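3-hydroxyadipyl-CoA dehydrogenase (Escherichia coli, PDB 3MOG) catalyses the NAD-dependent oxidation of 3-hydroxyadipyl-CoA to 3-oxoadipyl-CoA in the bacterial breakdown of phenylacetate. Local coordinates at residues Asn53-Val56 with Thr57-Lys60; Cys247-Phe250 with Asn251-Gln255. All coordinates share one frame; numbering follows the deposited sequence.

Overall arrangement
From the N terminus, the chain first runs through the NAD-binding Rossmann domain, where residues 38-57 form a helix following strand 31-34. Contact 1 ends that helix and turns the chain into the short loop before helix 63-71. The chain then completes the domain and enters the helical C-terminal domain, where contact 2 terminates helix 239-252. Each contact joins adjoining residues, so it turns the chain at a helix end and closes no long loop; the two stand in series, neither nesting nor crossing. The centres of contact 1 and contact 2 are about 44 Å apart, on opposite sides of the chain's centre. Contact 1 is on the surface, whereas contact 2 is partly buried and meets both other subunits of the trimer.

Contact 1 of 2, residues Asn53-Val56 with Thr57-Lys60; sequences NSRV and TRGK
Arg55 and Lys60 meet through the backbone in a Schellman motif that ends helix 38-57 of the NAD-binding domain. The compact part is this turn. Lys60 N donates to Arg55 O at 2.7 Å, almost in line with the carbonyl bond, and Gly59 N donates to Val56 O, arriving from above the carbonyl plane. Gly59 suits the place because its phi is positive (67°), a backbone shape that glycine adopts with little strain. Val56 and Asn53 also touch Cys66 of helix 63-71; the branched, apolar Val56 fits such a neighbour.

The solvent side is looser. Arg58, bent at chi3 (-48°), folds its guanidinium back along the helix, with Arg55 CA over one face, 4.1 Å above the plane and nearer the margin of the group than its middle. Ser54 OG lies at the edge of the same group, but the hydroxyl's main partner is Arg51 O, about one turn back, and the bond from Arg58 NH1 is weak. The guanidinium planes of Arg55 and Arg58 stand 47° apart without their charged atoms touching; water near this surface turn probably screens the like charges. Thr57, though exposed, is the firmly bonded exception here, its hydroxyl turning back onto its own helix: Asn53 O receives Thr57 N and Thr57 OG1, each at 3.1 Å, from opposite faces of its carbonyl plane.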
loop_
_atom_site.group_PDB
_atom_site.type_symbol
_atom_site.label_atom_id
_atom_site.label_comp_id
_atom_site.label_asym_id
_atom_site.label_seq_id
_atom_site.Cartn_x
_atom_site.Cartn_y
_atom_site.Cartn_z
ATOM N N ASN C 53 40.935 27.576 13.868
ATOM C CA ASN C 53 42.270 28.140 13.688
ATOM C C ASN C 53 42.619 28.389 12.234
ATOM O O ASN C 53 43.301 29.374 11.914
ATOM C CB ASN C 53 43.340 27.289 14.373
ATOM C CG ASN C 53 43.568 27.700 15.819
ATOM O OD1 ASN C 53 43.252 26.955 16.746
ATOM N ND2 ASN C 53 44.105 28.904 16.018
ATOM N N SER C 54 42.129 27.514 11.354
ATOM C CA SER C 54 42.324 27.703 9.920
ATOM C C SER C 54 41.478 28.868 9.382
ATOM O O SER C 54 41.869 29.510 8.406
ATOM C CB SER C 54 42.065 26.412 9.138
ATOM O OG SER C 54 40.693 26.269 8.828
ATOM N N ARG C 55 40.340 29.149 10.022
ATOM C CA ARG C 55 39.526 30.327 9.672
ATOM C C ARG C 55 40.202 31.657 10.050
ATOM O O ARG C 55 40.036 32.660 9.351
ATOM C CB ARG C 55 38.114 30.248 10.273
ATOM C CG ARG C 55 37.302 29.060 9.774
ATOM C CD ARG C 55 35.818 29.351 9.674
ATOM N NE ARG C 55 35.155 29.520 10.966
ATOM C CZ ARG C 55 34.529 30.633 11.347
ATOM N NH1 ARG C 55 34.490 31.686 10.546
ATOM N NH2 ARG C 55 33.940 30.697 12.538
ATOM N N VAL C 56 40.962 31.650 11.146
ATOM C CA VAL C 56 41.776 32.804 11.553
ATOM C C VAL C 56 42.942 33.052 10.590
ATOM O O VAL C 56 43.234 34.206 10.245
ATOM C CB VAL C 56 42.290 32.662 13.010
ATOM C CG1 VAL C 56 43.071 33.897 13.452
ATOM C CG2 VAL C 56 41.130 32.443 13.938
ATOM N N THR C 57 43.590 31.966 10.167
ATOM C CA THR C 57 44.634 31.979 9.134
ATOM C C THR C 57 44.156 32.702 7.863
ATOM O O THR C 57 44.820 33.618 7.373
ATOM C CB THR C 57 45.089 30.529 8.811
ATOM O OG1 THR C 57 45.683 29.950 9.979
ATOM C CG2 THR C 57 46.089 30.481 7.656
ATOM N N ARG C 58 42.981 32.314 7.373
ATOM C CA ARG C 58 42.386 32.911 6.177
ATOM C C ARG C 58 41.681 34.266 6.429
ATOM O O ARG C 58 41.110 34.855 5.501
ATOM C CB ARG C 58 41.415 31.920 5.522
ATOM C CG ARG C 58 42.017 30.540 5.208
ATOM C CD ARG C 58 41.129 29.695 4.277
ATOM N NE ARG C 58 39.719 29.648 4.685
ATOM C CZ ARG C 58 39.201 28.780 5.555
ATOM N NH1 ARG C 58 39.964 27.862 6.143
ATOM N NH2 ARG C 58 37.905 28.838 5.847
ATOM N N GLY C 59 41.728 34.753 7.669
ATOM C CA GLY C 59 41.074 36.008 8.055
ATOM C C GLY C 59 39.551 35.985 8.006
ATOM O O GLY C 59 38.923 37.011 7.744
ATOM N N LYS C 60 38.954 34.819 8.254
ATOM C CA LYS C 60 37.499 34.674 8.211
ATOM C C LYS C 60 36.920 34.749 9.616
ATOM O O LYS C 60 35.696 34.700 9.799
ATOM C CB LYS C 60 37.096 33.347 7.554
ATOM C CG LYS C 60 37.809 33.024 6.249
ATOM C CD LYS C 60 37.184 33.731 5.065
ATOM C CE LYS C 60 38.113 33.670 3.861
ATOM N NZ LYS C 60 37.383 33.876 2.580
#

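Contact 2 of 2, residues Cys247-Phe250 with Asn251-Gln255; sequences CSVF and NAFWQ
Phe250 and Gln255 meet across the Schellman motif that closes helix 239-252 in the C-terminal domain. Among the backbone hydrogen bonds, Asn251 N to Cys247 O and Ala252 N to Ser248 O continue the helical pattern, and Phe253 N follows with only weak bonds to Val249 O and Phe250 O. The cap is then made by Gln255 N to Phe250 O (2.9 Å) and Trp254 N to Asn251 O (3.1 Å). Trp254 has positive phi, a left-handed conformation that a non-glycine residue can take at some cost.

The aromatic contacts come next. Gln255 CA lies over one face of the Phe250 ring in a CH-pi contact, 3.8 Å from the centroid, while Gln255 CB approaches CZ of Phe250 at 3.5 Å. Chi1 of 179° sets this ring beside its own carbonyl carbon, on the side from which Gln255 comes across it. Val249 CG1 lies at the edge of the Phe253 ring, in its plane, 3.8 Å from CD1; both residues are buried, which suits their apolar side chains.

Of the polar side chains, the bent Gln255 sends NE2 to a lone pair of Asn251 OD1 (3.2 Å, 161° at the hydrogen). This pairing probably steadies Gln255 where it packs against Gln255 of both other subunits, while Trp254 O accepts from Arg257 of the second subunit, so the helix end lies in the trimer interface and probably contributes to it.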
loop_
_atom_site.group_PDB
_atom_site.type_symbol
_atom_site.label_atom_id
_atom_site.label_comp_id
_atom_site.label_asym_id
_atom_site.label_seq_id
_atom_site.Cartn_x
_atom_site.Cartn_y
_atom_site.Cartn_z
ATOM N N CYS C 247 13.132 5.119 2.714
ATOM C CA CYS C 247 12.435 3.967 3.290
ATOM C C CYS C 247 11.762 4.318 4.606
ATOM O O CYS C 247 10.691 3.796 4.914
ATOM C CB CYS C 247 13.405 2.802 3.500
ATOM S SG CYS C 247 13.786 1.899 1.974
ATOM N N SER C 248 12.383 5.224 5.358
ATOM C CA SER C 248 11.885 5.620 6.660
ATOM C C SER C 248 10.607 6.455 6.509
ATOM O O SER C 248 9.624 6.198 7.196
ATOM C CB SER C 248 12.980 6.357 7.454
ATOM O OG SER C 248 12.446 7.180 8.485
ATOM N N VAL C 249 10.635 7.443 5.609
ATOM C CA VAL C 249 9.463 8.284 5.328
ATOM C C VAL C 249 8.335 7.413 4.746
ATOM O O VAL C 249 7.189 7.468 5.199
ATOM C CB VAL C 249 9.822 9.468 4.389
ATOM C CG1 VAL C 249 8.602 10.266 4.042
ATOM C CG2 VAL C 249 10.851 10.384 5.058
ATOM N N PHE C 250 8.690 6.575 3.783
ATOM C CA PHE C 250 7.758 5.616 3.191
ATOM C C PHE C 250 7.001 4.784 4.242
ATOM O O PHE C 250 5.765 4.689 4.200
ATOM C CB PHE C 250 8.533 4.688 2.244
ATOM C CG PHE C 250 7.694 3.622 1.576
ATOM C CD1 PHE C 250 6.692 3.964 0.678
ATOM C CD2 PHE C 250 7.931 2.275 1.832
ATOM C CE1 PHE C 250 5.938 2.997 0.040
ATOM C CE2 PHE C 250 7.177 1.287 1.199
ATOM C CZ PHE C 250 6.192 1.637 0.306
ATOM N N ASN C 251 7.747 4.200 5.177
ATOM C CA ASN C 251 7.177 3.315 6.192
ATOM C C ASN C 251 6.410 4.055 7.281
ATOM O O ASN C 251 5.435 3.532 7.791
ATOM C CB ASN C 251 8.269 2.447 6.830
ATOM C CG ASN C 251 8.795 1.376 5.878
ATOM O OD1 ASN C 251 8.028 0.708 5.175
ATOM N ND2 ASN C 251 10.107 1.210 5.857
ATOM N N ALA C 252 6.850 5.272 7.617
ATOM C CA ALA C 252 6.181 6.075 8.633
ATOM C C ALA C 252 4.849 6.641 8.144
ATOM O O ALA C 252 4.035 7.112 8.950
ATOM C CB ALA C 252 7.107 7.194 9.152
ATOM N N PHE C 253 4.638 6.607 6.827
ATOM C CA PHE C 253 3.373 7.017 6.210
ATOM C C PHE C 253 2.572 5.788 5.789
ATOM O O PHE C 253 1.642 5.872 4.948
ATOM C CB PHE C 253 3.607 7.918 5.000
ATOM C CG PHE C 253 3.776 9.391 5.331
ATOM C CD1 PHE C 253 4.981 10.028 5.092
ATOM C CD2 PHE C 253 2.707 10.149 5.827
ATOM C CE1 PHE C 253 5.148 11.408 5.366
ATOM C CE2 PHE C 253 2.860 11.507 6.107
ATOM C CZ PHE C 253 4.091 12.142 5.869
ATOM N N TRP C 254 2.930 4.649 6.385
ATOM C CA TRP C 254 2.266 3.375 6.129
ATOM C C TRP C 254 2.219 3.084 4.633
ATOM O O TRP C 254 1.152 2.850 4.049
ATOM C CB TRP C 254 0.870 3.342 6.754
ATOM C CG TRP C 254 0.869 3.513 8.248
ATOM C CD1 TRP C 254 1.271 2.592 9.191
ATOM C CD2 TRP C 254 0.431 4.669 8.978
ATOM N NE1 TRP C 254 1.126 3.118 10.450
ATOM C CE2 TRP C 254 0.613 4.387 10.354
ATOM C CE3 TRP C 254 -0.081 5.921 8.602
ATOM C CZ2 TRP C 254 0.298 5.310 11.358
ATOM C CZ3 TRP C 254 -0.397 6.840 9.598
ATOM C CH2 TRP C 254 -0.209 6.526 10.959
ATOM N N GLN C 255 3.385 3.102 4.014
ATOM C CA GLN C 255 3.586 2.752 2.609
ATOM C C GLN C 255 2.884 3.544 1.502
ATOM O O GLN C 255 2.511 2.994 0.509
ATOM C CB GLN C 255 3.348 1.263 2.392
ATOM C CG GLN C 255 4.264 0.372 3.134
ATOM C CD GLN C 255 3.871 0.196 4.561
ATOM O OE1 GLN C 255 2.718 -0.032 4.868
ATOM N NE2 GLN C 255 4.832 0.281 5.442
#